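Amino Transferase (Eubacterium rectale, PDB 3ELE) probably catalyses pyridoxal-5'-phosphate-dependent transfer of amino groups, as a two-subunit enzyme of the class I and II aminotransferase family. Local coordinates at residues 220-225 against 247-252; 179-184 against 228-233; 87-92 against 257-262; 83-88 against 102-107. One frame throughout, in Å; residues are numbered along the deposited sequence.

Contact 1. Residues 220-225 against 247-252. With PLP (pyridoxal-5'-phosphate), chain E.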
loop_
_atom_site.group_PDB
_atom_site.type_symbol
_atom_site.label_atom_id
_atom_site.label_comp_id
_atom_site.label_asym_id
_atom_site.label_seq_id
_atom_site.Cartn_x
_atom_site.Cartn_y
_atom_site.Cartn_z
ATOM N N TYR A 220 -2.451 -14.713 12.554
ATOM C CA TYR A 220 -3.292 -15.771 13.178
ATOM C C TYR A 220 -3.163 -15.840 14.709
ATOM O O TYR A 220 -3.725 -16.765 15.316
ATOM C CB TYR A 220 -2.955 -17.168 12.595
ATOM C CG TYR A 220 -3.118 -17.230 11.104
ATOM C CD1 TYR A 220 -4.374 -17.322 10.550
ATOM C CD2 TYR A 220 -2.020 -17.149 10.241
ATOM C CE1 TYR A 220 -4.555 -17.354 9.181
ATOM C CE2 TYR A 220 -2.198 -17.175 8.846
ATOM C CZ TYR A 220 -3.485 -17.266 8.337
ATOM O OH TYR A 220 -3.760 -17.289 6.999
ATOM N N ARG A 221 -2.443 -14.886 15.330
ATOM C CA ARG A 221 -2.191 -14.865 16.787
ATOM C C ARG A 221 -3.393 -15.227 17.643
ATOM O O ARG A 221 -3.261 -16.067 18.530
ATOM C CB ARG A 221 -1.581 -13.511 17.239
ATOM C CG ARG A 221 -1.510 -13.322 18.792
ATOM C CD ARG A 221 -0.641 -12.160 19.209
ATOM N NE ARG A 221 0.758 -12.564 19.208
ATOM C CZ ARG A 221 1.351 -13.253 20.181
ATOM N NH1 ARG A 221 0.693 -13.703 21.243
ATOM N NH2 ARG A 221 2.623 -13.549 20.065
ATOM N N GLU A 222 -4.555 -14.623 17.358
ATOM C CA GLU A 222 -5.778 -14.884 18.143
ATOM C C GLU A 222 -6.576 -16.104 17.659
ATOM O O GLU A 222 -7.505 -16.514 18.349
ATOM C CB GLU A 222 -6.690 -13.659 18.236
ATOM C CG GLU A 222 -6.065 -12.443 18.936
ATOM C CD GLU A 222 -5.060 -11.697 18.092
ATOM O OE1 GLU A 222 -5.208 -11.697 16.839
ATOM O OE2 GLU A 222 -4.113 -11.120 18.685
ATOM N N ILE A 223 -6.234 -16.654 16.482
ATOM C CA ILE A 223 -6.859 -17.867 15.943
ATOM C C ILE A 223 -6.035 -19.038 16.478
ATOM O O ILE A 223 -5.205 -19.614 15.786
ATOM C CB ILE A 223 -6.977 -17.864 14.382
ATOM C CG1 ILE A 223 -7.703 -16.577 13.917
ATOM C CG2 ILE A 223 -7.683 -19.159 13.884
ATOM C CD1 ILE A 223 -8.466 -16.698 12.598
ATOM N N VAL A 224 -6.262 -19.330 17.756
ATOM C CA VAL A 224 -5.569 -20.405 18.485
ATOM C C VAL A 224 -6.616 -21.079 19.383
ATOM O O VAL A 224 -7.545 -20.412 19.851
ATOM C CB VAL A 224 -4.308 -19.880 19.252
ATOM C CG1 VAL A 224 -4.677 -18.813 20.282
ATOM C CG2 VAL A 224 -3.531 -21.046 19.906
ATOM N N TYR A 225 -6.449 -22.386 19.621
ATOM C CA TYR A 225 -7.455 -23.216 20.305
ATOM C C TYR A 225 -6.945 -23.910 21.554
ATOM O O TYR A 225 -5.737 -24.057 21.731
ATOM C CB TYR A 225 -7.954 -24.302 19.334
ATOM C CG TYR A 225 -8.202 -23.803 17.925
ATOM C CD1 TYR A 225 -9.217 -22.882 17.668
ATOM C CD2 TYR A 225 -7.401 -24.234 16.845
ATOM C CE1 TYR A 225 -9.460 -22.402 16.374
ATOM C CE2 TYR A 225 -7.641 -23.769 15.537
ATOM C CZ TYR A 225 -8.677 -22.844 15.307
ATOM O OH TYR A 225 -8.913 -22.338 14.036
ATOM N N SER A 247 -6.719 -8.740 9.510
ATOM C CA SER A 247 -7.354 -9.520 8.453
ATOM C C SER A 247 -8.082 -10.761 8.984
ATOM O O SER A 247 -9.163 -11.078 8.501
ATOM C CB SER A 247 -6.335 -9.908 7.370
ATOM O OG SER A 247 -5.720 -8.745 6.791
ATOM N N LYS A 248 -7.508 -11.430 9.983
ATOM C CA LYS A 248 -8.108 -12.647 10.579
ATOM C C LYS A 248 -8.833 -12.416 11.896
ATOM O O LYS A 248 -9.922 -12.981 12.125
ATOM C CB LYS A 248 -7.045 -13.731 10.764
ATOM C CG LYS A 248 -6.657 -14.439 9.485
ATOM C CD LYS A 248 -5.645 -13.701 8.653
ATOM C CE LYS A 248 -5.583 -14.227 7.228
ATOM N NZ LYS A 248 -4.610 -13.438 6.436
ATOM N N SER A 249 -8.222 -11.605 12.759
ATOM C CA SER A 249 -8.752 -11.294 14.087
ATOM C C SER A 249 -10.104 -10.579 14.015
ATOM O O SER A 249 -11.021 -10.956 14.711
ATOM C CB SER A 249 -7.727 -10.493 14.908
ATOM O OG SER A 249 -7.515 -9.217 14.361
ATOM N N LEU A 250 -10.217 -9.596 13.122
ATOM C CA LEU A 250 -11.450 -8.839 12.883
ATOM C C LEU A 250 -12.170 -9.195 11.560
ATOM O O LEU A 250 -13.207 -8.604 11.270
ATOM C CB LEU A 250 -11.146 -7.328 12.934
ATOM C CG LEU A 250 -10.790 -6.718 14.291
ATOM C CD1 LEU A 250 -10.332 -5.259 14.106
ATOM C CD2 LEU A 250 -11.976 -6.810 15.278
ATOM N N SER A 251 -11.644 -10.146 10.778
ATOM C CA SER A 251 -12.232 -10.523 9.473
ATOM C C SER A 251 -12.325 -9.338 8.495
ATOM O O SER A 251 -13.335 -9.162 7.784
ATOM C CB SER A 251 -13.586 -11.251 9.630
ATOM O OG SER A 251 -13.397 -12.504 10.232
ATOM N N LEU A 252 -11.244 -8.547 8.454
ATOM C CA LEU A 252 -11.158 -7.373 7.603
ATOM C C LEU A 252 -9.994 -7.479 6.589
ATOM O O LEU A 252 -9.242 -6.513 6.431
ATOM C CB LEU A 252 -11.015 -6.117 8.490
ATOM C CG LEU A 252 -12.038 -5.859 9.592
ATOM C CD1 LEU A 252 -11.694 -4.631 10.382
ATOM C CD2 LEU A 252 -13.469 -5.745 9.035
HETATM N N1 PLP E . 0.951 -14.100 6.455
HETATM C C2 PLP E . 0.318 -15.342 6.369
HETATM C C2A PLP E . 0.998 -16.547 6.936
HETATM C C3 PLP E . -0.959 -15.452 5.783
HETATM O O3 PLP E . -1.596 -16.667 5.711
HETATM C C4 PLP E . -1.594 -14.311 5.238
HETATM C C4A PLP E . -2.717 -14.580 4.252
HETATM O O4A PLP E . -2.460 -14.770 3.063
HETATM C C5 PLP E . -0.926 -13.052 5.339
HETATM C C6 PLP E . 0.350 -12.960 5.947
HETATM C C5A PLP E . -1.496 -11.772 4.763
HETATM O O4P PLP E . -2.272 -11.048 5.666
HETATM P P PLP E . -2.804 -9.602 5.192
HETATM O O1P PLP E . -2.854 -8.670 6.369
HETATM O O2P PLP E . -4.215 -9.739 4.697
HETATM O O3P PLP E . -1.950 -9.012 4.119
#
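The backbone CA atoms of Y220 and K248 lie 6.3 Å apart, and those of E222 and S249 6.2 Å. Residues 220-223 form a type I beta turn, closed by I223 N to Y220 O at 2.8 Å, and no hydrogen bond joins the segments. K248, bent at chi2 (82°) and extended beyond, runs obliquely past the Y220 ring, its CG 3.6 Å from Y220 CE1; I223 and K248 cross at about a right angle, with I223 CD1 3.8 Å from K248 CB. In PLP-dependent aminotransferases such a lysine normally forms the internal aldimine; its place in the loop after strand 240-245 fits fold type I. Here K248 NZ stands 3.1 Å from C4A of PLP, modelled as the aldehyde, and a weak hydrogen bond joins NZ to Y72 OH of the second subunit. Y220 OH and PLP O3 share a 2.6 Å hydrogen bond that either could donate, O3 lying at the ring's edge, near its plane. With a phenylalanine for this tyrosine, O3 and the hydroxyl of Y335, also bonded to Y220 OH, would probably lose a partner. E222 OE1 touches S249 CB at 3.4 Å, and Y244 OH bonds both E222 OE1 and S249 OG.

Contact 2. Residues 179-184 against 228-233; sequences NSPNNP and IKVPFV. With PLP (pyridoxal-5'-phosphate), chain E.
PLP O3, beside the loop whose S180 and P181 pack on V230, takes N183 ND2 at 2.8 Å (N-H...O angle 142°) besides the tyrosine Y220. N183 holds CG opposite its backbone N (chi1 173°), carrying ND2 to O3. The side chain of N179 holds N183: N183 N donates to N179 OD1 at 2.9 Å, nearly straight (172°), though from above the carbonyl plane. N182 ND2 reaches N179 O at 2.9 Å, in the carbonyl plane on a lone pair. Were N179 replaced by an alanine, the amide of N183 and the carbonyl of D217, which N179 ND2 bonds, would probably lose their partner, leaving N183 less firmly placed beside O3. S-P-N-N-P, with cis peptides before both prolines, resembles the N-P-x-N-P motif of class I aminotransferases, whose second asparagine meets O3. V230 CG1 touches S180 O at 3.6 Å and V230 CG2 meets P181 CG at 4.0 Å. Loop 179-184 leads from strand 173-178 towards helix 191-208; segment 228-233 lies between strands 213-217 and 240-245 of the same sheet.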
loop_
_atom_site.group_PDB
_atom_site.type_symbol
_atom_site.label_atom_id
_atom_site.label_comp_id
_atom_site.label_asym_id
_atom_site.label_seq_id
_atom_site.Cartn_x
_atom_site.Cartn_y
_atom_site.Cartn_z
ATOM N N ASN A 179 6.068 -17.805 11.551
ATOM C CA ASN A 179 4.630 -17.609 11.379
ATOM C C ASN A 179 3.981 -18.597 12.311
ATOM O O ASN A 179 3.910 -19.780 11.988
ATOM C CB ASN A 179 4.349 -17.832 9.911
ATOM C CG ASN A 179 2.883 -17.843 9.540
ATOM O OD1 ASN A 179 2.503 -18.663 8.720
ATOM N ND2 ASN A 179 2.064 -16.942 10.104
ATOM N N SER A 180 3.599 -18.106 13.500
ATOM C CA SER A 180 2.956 -18.901 14.543
ATOM C C SER A 180 1.814 -18.099 15.214
ATOM O O SER A 180 2.080 -17.030 15.788
ATOM C CB SER A 180 3.998 -19.324 15.568
ATOM O OG SER A 180 3.425 -20.149 16.559
ATOM N N PRO A 181 0.544 -18.584 15.126
ATOM C CA PRO A 181 0.060 -19.779 14.426
ATOM C C PRO A 181 0.321 -19.775 12.908
ATOM O O PRO A 181 0.252 -18.714 12.257
ATOM C CB PRO A 181 -1.410 -19.807 14.773
ATOM C CG PRO A 181 -1.488 -19.067 16.056
ATOM C CD PRO A 181 -0.567 -17.950 15.858
ATOM N N ASN A 182 0.608 -20.973 12.388
ATOM C CA ASN A 182 1.160 -21.178 11.038
ATOM C C ASN A 182 0.225 -21.488 9.864
ATOM O O ASN A 182 -0.679 -22.320 9.963
ATOM C CB ASN A 182 2.169 -22.340 11.131
ATOM C CG ASN A 182 3.070 -22.501 9.872
ATOM O OD1 ASN A 182 2.886 -23.427 9.082
ATOM N ND2 ASN A 182 4.052 -21.637 9.727
ATOM N N ASN A 183 0.492 -20.809 8.745
ATOM C CA ASN A 183 -0.093 -21.130 7.437
ATOM C C ASN A 183 1.129 -21.752 6.711
ATOM O O ASN A 183 2.115 -21.033 6.468
ATOM C CB ASN A 183 -0.575 -19.878 6.707
ATOM C CG ASN A 183 -1.038 -20.160 5.280
ATOM O OD1 ASN A 183 -1.327 -21.307 4.929
ATOM N ND2 ASN A 183 -1.138 -19.108 4.462
ATOM N N PRO A 184 1.026 -23.013 6.251
ATOM C CA PRO A 184 -0.122 -23.935 6.155
ATOM C C PRO A 184 -0.384 -25.028 7.211
ATOM O O PRO A 184 -1.453 -25.662 7.148
ATOM C CB PRO A 184 0.195 -24.627 4.841
ATOM C CG PRO A 184 1.585 -24.878 4.943
ATOM C CD PRO A 184 2.205 -23.690 5.698
ATOM N N ILE A 228 -4.025 -22.924 24.195
ATOM C CA ILE A 228 -2.614 -22.984 23.816
ATOM C C ILE A 228 -2.116 -21.544 23.800
ATOM O O ILE A 228 -2.843 -20.650 23.360
ATOM C CB ILE A 228 -2.404 -23.673 22.427
ATOM C CG1 ILE A 228 -2.804 -25.156 22.494
ATOM C CG2 ILE A 228 -0.928 -23.566 21.956
ATOM C CD1 ILE A 228 -1.872 -26.020 23.359
ATOM N N LYS A 229 -0.896 -21.335 24.304
ATOM C CA LYS A 229 -0.289 -20.005 24.396
ATOM C C LYS A 229 0.610 -19.724 23.187
ATOM O O LYS A 229 1.412 -20.583 22.793
ATOM C CB LYS A 229 0.525 -19.880 25.701
ATOM C CG LYS A 229 1.026 -18.445 25.997
ATOM C CD LYS A 229 1.463 -18.271 27.455
ATOM C CE LYS A 229 1.817 -16.833 27.807
ATOM N NZ LYS A 229 2.171 -16.731 29.254
ATOM N N VAL A 230 0.427 -18.540 22.589
ATOM C CA VAL A 230 1.269 -18.028 21.517
ATOM C C VAL A 230 2.235 -17.081 22.270
ATOM O O VAL A 230 1.814 -16.017 22.710
ATOM C CB VAL A 230 0.446 -17.252 20.443
ATOM C CG1 VAL A 230 1.346 -16.792 19.302
ATOM C CG2 VAL A 230 -0.650 -18.127 19.887
ATOM N N PRO A 231 3.503 -17.488 22.506
ATOM C CA PRO A 231 4.421 -16.565 23.206
ATOM C C PRO A 231 4.682 -15.255 22.455
ATOM O O PRO A 231 4.842 -15.297 21.238
ATOM C CB PRO A 231 5.732 -17.366 23.260
ATOM C CG PRO A 231 5.345 -18.736 23.160
ATOM C CD PRO A 231 4.174 -18.762 22.221
ATOM N N PHE A 232 4.759 -14.127 23.168
ATOM C CA PHE A 232 5.048 -12.839 22.546
ATOM C C PHE A 232 6.577 -12.768 22.392
ATOM O O PHE A 232 7.308 -12.538 23.360
ATOM C CB PHE A 232 4.460 -11.645 23.311
ATOM C CG PHE A 232 4.214 -10.466 22.421
ATOM C CD1 PHE A 232 3.070 -10.416 21.622
ATOM C CD2 PHE A 232 5.144 -9.458 22.307
ATOM C CE1 PHE A 232 2.857 -9.350 20.759
ATOM C CE2 PHE A 232 4.933 -8.391 21.451
ATOM C CZ PHE A 232 3.796 -8.343 20.673
ATOM N N VAL A 233 7.018 -12.897 21.142
ATOM C CA VAL A 233 8.440 -13.135 20.787
ATOM C C VAL A 233 9.445 -12.061 21.211
ATOM O O VAL A 233 10.613 -12.386 21.490
ATOM C CB VAL A 233 8.582 -13.436 19.266
ATOM C CG1 VAL A 233 10.033 -13.809 18.890
ATOM C CG2 VAL A 233 7.643 -14.570 18.860
HETATM N N1 PLP E . 0.951 -14.100 6.455
HETATM C C2 PLP E . 0.318 -15.342 6.369
HETATM C C2A PLP E . 0.998 -16.547 6.936
HETATM C C3 PLP E . -0.959 -15.452 5.783
HETATM O O3 PLP E . -1.596 -16.667 5.711
HETATM C C4 PLP E . -1.594 -14.311 5.238
HETATM C C4A PLP E . -2.717 -14.580 4.252
HETATM O O4A PLP E . -2.460 -14.770 3.063
HETATM C C5 PLP E . -0.926 -13.052 5.339
HETATM C C6 PLP E . 0.350 -12.960 5.947
HETATM C C5A PLP E . -1.496 -11.772 4.763
HETATM O O4P PLP E . -2.272 -11.048 5.666
HETATM P P PLP E . -2.804 -9.602 5.192
HETATM O O1P PLP E . -2.854 -8.670 6.369
HETATM O O2P PLP E . -4.215 -9.739 4.697
HETATM O O3P PLP E . -1.950 -9.012 4.119
#

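Contact 3. Residues 87-92 against 257-262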
loop_
_atom_site.group_PDB
_atom_site.type_symbol
_atom_site.label_atom_id
_atom_site.label_comp_id
_atom_site.label_asym_id
_atom_site.label_seq_id
_atom_site.Cartn_x
_atom_site.Cartn_y
_atom_site.Cartn_z
ATOM N N GLU A 87 -0.724 0.047 24.472
ATOM C CA GLU A 87 -1.389 -0.191 25.765
ATOM C C GLU A 87 -2.104 -1.555 25.856
ATOM O O GLU A 87 -2.082 -2.192 26.915
ATOM C CB GLU A 87 -2.358 0.961 26.096
ATOM C CG GLU A 87 -1.623 2.309 26.351
ATOM C CD GLU A 87 -2.540 3.553 26.334
ATOM O OE1 GLU A 87 -3.791 3.404 26.340
ATOM O OE2 GLU A 87 -1.998 4.693 26.325
ATOM N N PHE A 88 -2.759 -1.965 24.767
ATOM C CA PHE A 88 -3.396 -3.286 24.671
ATOM C C PHE A 88 -2.347 -4.412 24.760
ATOM O O PHE A 88 -2.576 -5.405 25.439
ATOM C CB PHE A 88 -4.230 -3.441 23.377
ATOM C CG PHE A 88 -4.653 -4.870 23.099
ATOM C CD1 PHE A 88 -5.690 -5.455 23.823
ATOM C CD2 PHE A 88 -3.965 -5.645 22.167
ATOM C CE1 PHE A 88 -6.053 -6.799 23.611
ATOM C CE2 PHE A 88 -4.316 -6.984 21.941
ATOM C CZ PHE A 88 -5.355 -7.564 22.660
ATOM N N LEU A 89 -1.247 -4.266 24.020
ATOM C CA LEU A 89 -0.141 -5.253 24.009
ATOM C C LEU A 89 0.540 -5.368 25.386
ATOM O O LEU A 89 0.838 -6.472 25.830
ATOM C CB LEU A 89 0.898 -4.924 22.920
ATOM C CG LEU A 89 0.470 -5.038 21.446
ATOM C CD1 LEU A 89 1.603 -4.531 20.485
ATOM C CD2 LEU A 89 0.029 -6.459 21.095
ATOM N N ASN A 90 0.759 -4.226 26.045
ATOM C CA ASN A 90 1.335 -4.198 27.406
ATOM C C ASN A 90 0.409 -4.887 28.431
ATOM O O ASN A 90 0.868 -5.680 29.227
ATOM C CB ASN A 90 1.680 -2.761 27.833
ATOM C CG ASN A 90 2.700 -2.100 26.910
ATOM O OD1 ASN A 90 3.322 -2.757 26.067
ATOM N ND2 ASN A 90 2.840 -0.781 27.030
ATOM N N ASN A 91 -0.893 -4.600 28.375
ATOM C CA ASN A 91 -1.873 -5.234 29.260
ATOM C C ASN A 91 -2.058 -6.737 29.028
ATOM O O ASN A 91 -2.397 -7.459 29.978
ATOM C CB ASN A 91 -3.236 -4.528 29.201
ATOM C CG ASN A 91 -3.223 -3.118 29.833
ATOM O OD1 ASN A 91 -2.483 -2.841 30.794
ATOM N ND2 ASN A 91 -4.091 -2.232 29.313
ATOM N N THR A 92 -1.825 -7.203 27.796
ATOM C CA THR A 92 -1.986 -8.622 27.426
ATOM C C THR A 92 -0.701 -9.459 27.620
ATOM O O THR A 92 -0.773 -10.611 28.061
ATOM C CB THR A 92 -2.423 -8.749 25.935
ATOM O OG1 THR A 92 -3.489 -7.828 25.671
ATOM C CG2 THR A 92 -2.856 -10.177 25.589
ATOM N N ILE A 257 -5.311 -3.139 7.019
ATOM C CA ILE A 257 -4.880 -2.454 8.246
ATOM C C ILE A 257 -4.070 -3.391 9.142
ATOM O O ILE A 257 -4.517 -4.472 9.524
ATOM C CB ILE A 257 -6.097 -1.799 8.973
ATOM C CG1 ILE A 257 -5.660 -1.016 10.227
ATOM C CG2 ILE A 257 -7.204 -2.847 9.275
ATOM C CD1 ILE A 257 -4.698 0.113 9.987
ATOM N N GLY A 258 -2.848 -2.978 9.441
ATOM C CA GLY A 258 -2.000 -3.737 10.318
ATOM C C GLY A 258 -0.891 -2.874 10.853
ATOM O O GLY A 258 -1.014 -1.649 10.884
ATOM N N TYR A 259 0.200 -3.507 11.250
ATOM C CA TYR A 259 1.332 -2.755 11.766
ATOM C C TYR A 259 2.624 -3.529 11.752
ATOM O O TYR A 259 2.632 -4.748 11.523
ATOM C CB TYR A 259 1.065 -2.239 13.200
ATOM C CG TYR A 259 0.816 -3.294 14.280
ATOM C CD1 TYR A 259 1.876 -4.047 14.829
ATOM C CD2 TYR A 259 -0.469 -3.504 14.800
ATOM C CE1 TYR A 259 1.662 -4.998 15.833
ATOM C CE2 TYR A 259 -0.688 -4.451 15.828
ATOM C CZ TYR A 259 0.387 -5.186 16.333
ATOM O OH TYR A 259 0.194 -6.123 17.324
ATOM N N VAL A 260 3.698 -2.765 11.955
ATOM C CA VAL A 260 5.041 -3.249 12.203
ATOM C C VAL A 260 5.369 -2.704 13.610
ATOM O O VAL A 260 5.245 -1.494 13.870
ATOM C CB VAL A 260 6.088 -2.760 11.196
ATOM C CG1 VAL A 260 7.497 -3.197 11.648
ATOM C CG2 VAL A 260 5.785 -3.321 9.787
ATOM N N LEU A 261 5.778 -3.601 14.499
ATOM C CA LEU A 261 6.128 -3.251 15.866
ATOM C C LEU A 261 7.645 -3.296 15.955
ATOM O O LEU A 261 8.242 -4.343 15.653
ATOM C CB LEU A 261 5.486 -4.254 16.813
ATOM C CG LEU A 261 5.766 -4.223 18.306
ATOM C CD1 LEU A 261 5.451 -2.887 18.912
ATOM C CD2 LEU A 261 4.966 -5.354 18.950
ATOM N N VAL A 262 8.255 -2.165 16.327
ATOM C CA VAL A 262 9.731 -2.027 16.474
ATOM C C VAL A 262 10.079 -1.782 17.975
ATOM O O VAL A 262 10.047 -0.632 18.426
ATOM C CB VAL A 262 10.295 -0.883 15.587
ATOM C CG1 VAL A 262 11.826 -0.817 15.681
ATOM C CG2 VAL A 262 9.898 -1.071 14.123
#
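Y259 holds its ring carbon CG between the backbone N and the carbonyl carbon (chi1 61°), which sends the phenol out from the strand towards L89. On the helix, L89 keeps CG beside its backbone N (chi1 -67°) and spreads both methyls at the strand. The hydroxyl oxygen of Y259 fits the fork between them, since L89 CD1 and L89 CD2 are each 3.8 Å from Y259 OH. L89 and Y259 advance on each other head-on, and the approach of CD1 to the ring is oblique. L89 CD1 also meets L261 CD2 tip to tip at 3.8 Å, so one leucine closes over the ends of two strand residues. Y259 and L261 stand two positions apart and point to the same side of the strand; V260, between them, packs instead on S111 and C115 of helix 108-119. No hydrogen bond crosses, and 107 Å² is buried in all. F232 adds to the cluster, touching both L89 and L261, and the Y244 ring meets that of Y259 with planes at about 30°. Strand 258-261 runs antiparallel to both neighbours, 102-105 and 240-245, in a mixed sheet otherwise parallel from 240-245 to 147-151. This single reversed strand next to the edge, with helix 79-93 packed against it, belongs to the large domain of fold-type I PLP enzymes.

Contact 4. Residues 83-88 against 102-107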
loop_
_atom_site.group_PDB
_atom_site.type_symbol
_atom_site.label_atom_id
_atom_site.label_comp_id
_atom_site.label_asym_id
_atom_site.label_seq_id
_atom_site.Cartn_x
_atom_site.Cartn_y
_atom_site.Cartn_z
ATOM N N ALA A 83 -0.913 4.399 20.240
ATOM C CA ALA A 83 -1.036 4.387 21.722
ATOM C C ALA A 83 -1.965 3.283 22.219
ATOM O O ALA A 83 -1.596 2.547 23.117
ATOM C CB ALA A 83 -1.505 5.754 22.253
ATOM N N ALA A 84 -3.142 3.161 21.596
ATOM C CA ALA A 84 -4.148 2.117 21.907
ATOM C C ALA A 84 -3.631 0.683 21.722
ATOM O O ALA A 84 -3.974 -0.201 22.516
ATOM C CB ALA A 84 -5.402 2.314 21.058
ATOM N N ILE A 85 -2.820 0.463 20.679
ATOM C CA ILE A 85 -2.191 -0.857 20.421
ATOM C C ILE A 85 -1.067 -1.105 21.438
ATOM O O ILE A 85 -1.003 -2.186 21.996
ATOM C CB ILE A 85 -1.626 -0.977 18.999
ATOM C CG1 ILE A 85 -2.753 -0.917 17.976
ATOM C CG2 ILE A 85 -0.795 -2.300 18.799
ATOM C CD1 ILE A 85 -2.265 -0.793 16.535
ATOM N N ALA A 86 -0.195 -0.118 21.673
ATOM C CA ALA A 86 0.893 -0.267 22.667
ATOM C C ALA A 86 0.332 -0.661 24.039
ATOM O O ALA A 86 0.810 -1.622 24.648
ATOM C CB ALA A 86 1.716 1.013 22.776
ATOM N N GLU A 87 -0.724 0.047 24.472
ATOM C CA GLU A 87 -1.389 -0.191 25.765
ATOM C C GLU A 87 -2.104 -1.555 25.856
ATOM O O GLU A 87 -2.082 -2.192 26.915
ATOM C CB GLU A 87 -2.358 0.961 26.096
ATOM C CG GLU A 87 -1.623 2.309 26.351
ATOM C CD GLU A 87 -2.540 3.553 26.334
ATOM O OE1 GLU A 87 -3.791 3.404 26.340
ATOM O OE2 GLU A 87 -1.998 4.693 26.325
ATOM N N PHE A 88 -2.759 -1.965 24.767
ATOM C CA PHE A 88 -3.396 -3.286 24.671
ATOM C C PHE A 88 -2.347 -4.412 24.760
ATOM O O PHE A 88 -2.576 -5.405 25.439
ATOM C CB PHE A 88 -4.230 -3.441 23.377
ATOM C CG PHE A 88 -4.653 -4.870 23.099
ATOM C CD1 PHE A 88 -5.690 -5.455 23.823
ATOM C CD2 PHE A 88 -3.965 -5.645 22.167
ATOM C CE1 PHE A 88 -6.053 -6.799 23.611
ATOM C CE2 PHE A 88 -4.316 -6.984 21.941
ATOM C CZ PHE A 88 -5.355 -7.564 22.660
ATOM N N LEU A 102 5.252 1.623 17.249
ATOM C CA LEU A 102 4.344 1.137 16.187
ATOM C C LEU A 102 4.435 1.946 14.907
ATOM O O LEU A 102 4.725 3.148 14.956
ATOM C CB LEU A 102 2.886 1.148 16.672
ATOM C CG LEU A 102 2.359 0.049 17.605
ATOM C CD1 LEU A 102 2.472 -1.308 16.898
ATOM C CD2 LEU A 102 3.051 0.023 18.948
ATOM N N TYR A 103 4.221 1.267 13.774
ATOM C CA TYR A 103 4.117 1.907 12.447
ATOM C C TYR A 103 2.893 1.273 11.794
ATOM O O TYR A 103 2.910 0.073 11.545
ATOM C CB TYR A 103 5.391 1.681 11.626
ATOM C CG TYR A 103 5.393 2.339 10.265
ATOM C CD1 TYR A 103 4.795 1.723 9.176
ATOM C CD2 TYR A 103 6.002 3.561 10.054
ATOM C CE1 TYR A 103 4.780 2.306 7.921
ATOM C CE2 TYR A 103 5.987 4.156 8.805
ATOM C CZ TYR A 103 5.381 3.520 7.735
ATOM O OH TYR A 103 5.354 4.080 6.472
HETATM N N MSE A 104 1.849 2.059 11.527
HETATM C CA MSE A 104 0.600 1.531 10.972
HETATM C C MSE A 104 0.761 1.266 9.473
HETATM O O MSE A 104 1.239 2.126 8.739
HETATM C CB MSE A 104 -0.588 2.464 11.227
HETATM C CG MSE A 104 -0.802 2.836 12.714
HETATM SE SE MSE A 104 -0.877 1.335 13.917
HETATM C CE MSE A 104 -2.507 0.523 13.261
ATOM N N THR A 105 0.345 0.072 9.053
ATOM C CA THR A 105 0.514 -0.400 7.680
ATOM C C THR A 105 -0.813 -0.818 7.057
ATOM O O THR A 105 -1.834 -0.904 7.732
ATOM C CB THR A 105 1.493 -1.599 7.615
ATOM O OG1 THR A 105 0.931 -2.710 8.331
ATOM C CG2 THR A 105 2.881 -1.241 8.171
HETATM N N MSE A 106 -0.753 -1.102 5.763
HETATM C CA MSE A 106 -1.884 -1.529 4.966
HETATM C C MSE A 106 -1.913 -3.048 4.845
HETATM O O MSE A 106 -1.877 -3.600 3.739
HETATM C CB MSE A 106 -1.817 -0.818 3.614
HETATM C CG MSE A 106 -1.887 0.723 3.827
HETATM SE SE MSE A 106 -2.116 1.685 2.226
HETATM C CE MSE A 106 -0.426 1.346 1.544
ATOM N N GLY A 107 -1.983 -3.714 6.001
ATOM C CA GLY A 107 -2.002 -5.168 6.101
ATOM C C GLY A 107 -0.628 -5.781 6.296
ATOM O O GLY A 107 0.403 -5.093 6.226
#
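Neither ring of these two segments, Y103 nor F88, enters the contact, which I85 and A86 make with L102 and M104. The Y103 ring has T105 CG2 in its plane, at the edge, and packs on I114 of helix 108-119; T92 OG1 lies over one face of the F88 ring, 3.4 Å above its plane toward the rim, and F88 also packs on Q300. I85 divides its branches: CG2 lies 3.9 Å from L102 CD1, the two side chains crossing obliquely, while I85 CD1 reaches M104 CE at 3.5 Å, end against end. M104 is a selenomethionine, and bends at chi2 (-52°) and chi3 (-66°) bring its tip round to the helix, with SE 3.6 Å from I85 CD1. A86 CB rests against L102 CD2 at 4.2 Å. The axes of helix 83-88 and strand 102-105 pass 9.5 Å apart at 120°. Y259 of the adjacent strand touches both I85 and L102, extending the cluster. The strand leads on to G107, N-cap of helix 108-119 and part of the PLP pocket. With no hydrogen bond or charge pair crossing, the attachment probably rests on dispersion and the exclusion of water.

Contacts 1 and 2 both touch PLP, their centres 11 Å apart, and R221 ties them: R221 NH1 lies 3.0 Å from V230 O and R221 NH2 3.1 Å from P231 O. Contacts 3 and 4 form a second pair, with centres only 5 Å apart; both use helix 79-93 and lie on neighbouring strands, joined where V260 O and Y103 N lie 2.9 Å apart. F232 bridges the pairs, its CZ 3.6 Å from L261 CD2, so contact 2 touches contact 3. Contact 4 remains about 5 Å from contact 1 at nearest atoms. The side chain of Y259 is about 10 Å from PLP, yet the turn after strand 102-105 reaches G107, in its pocket.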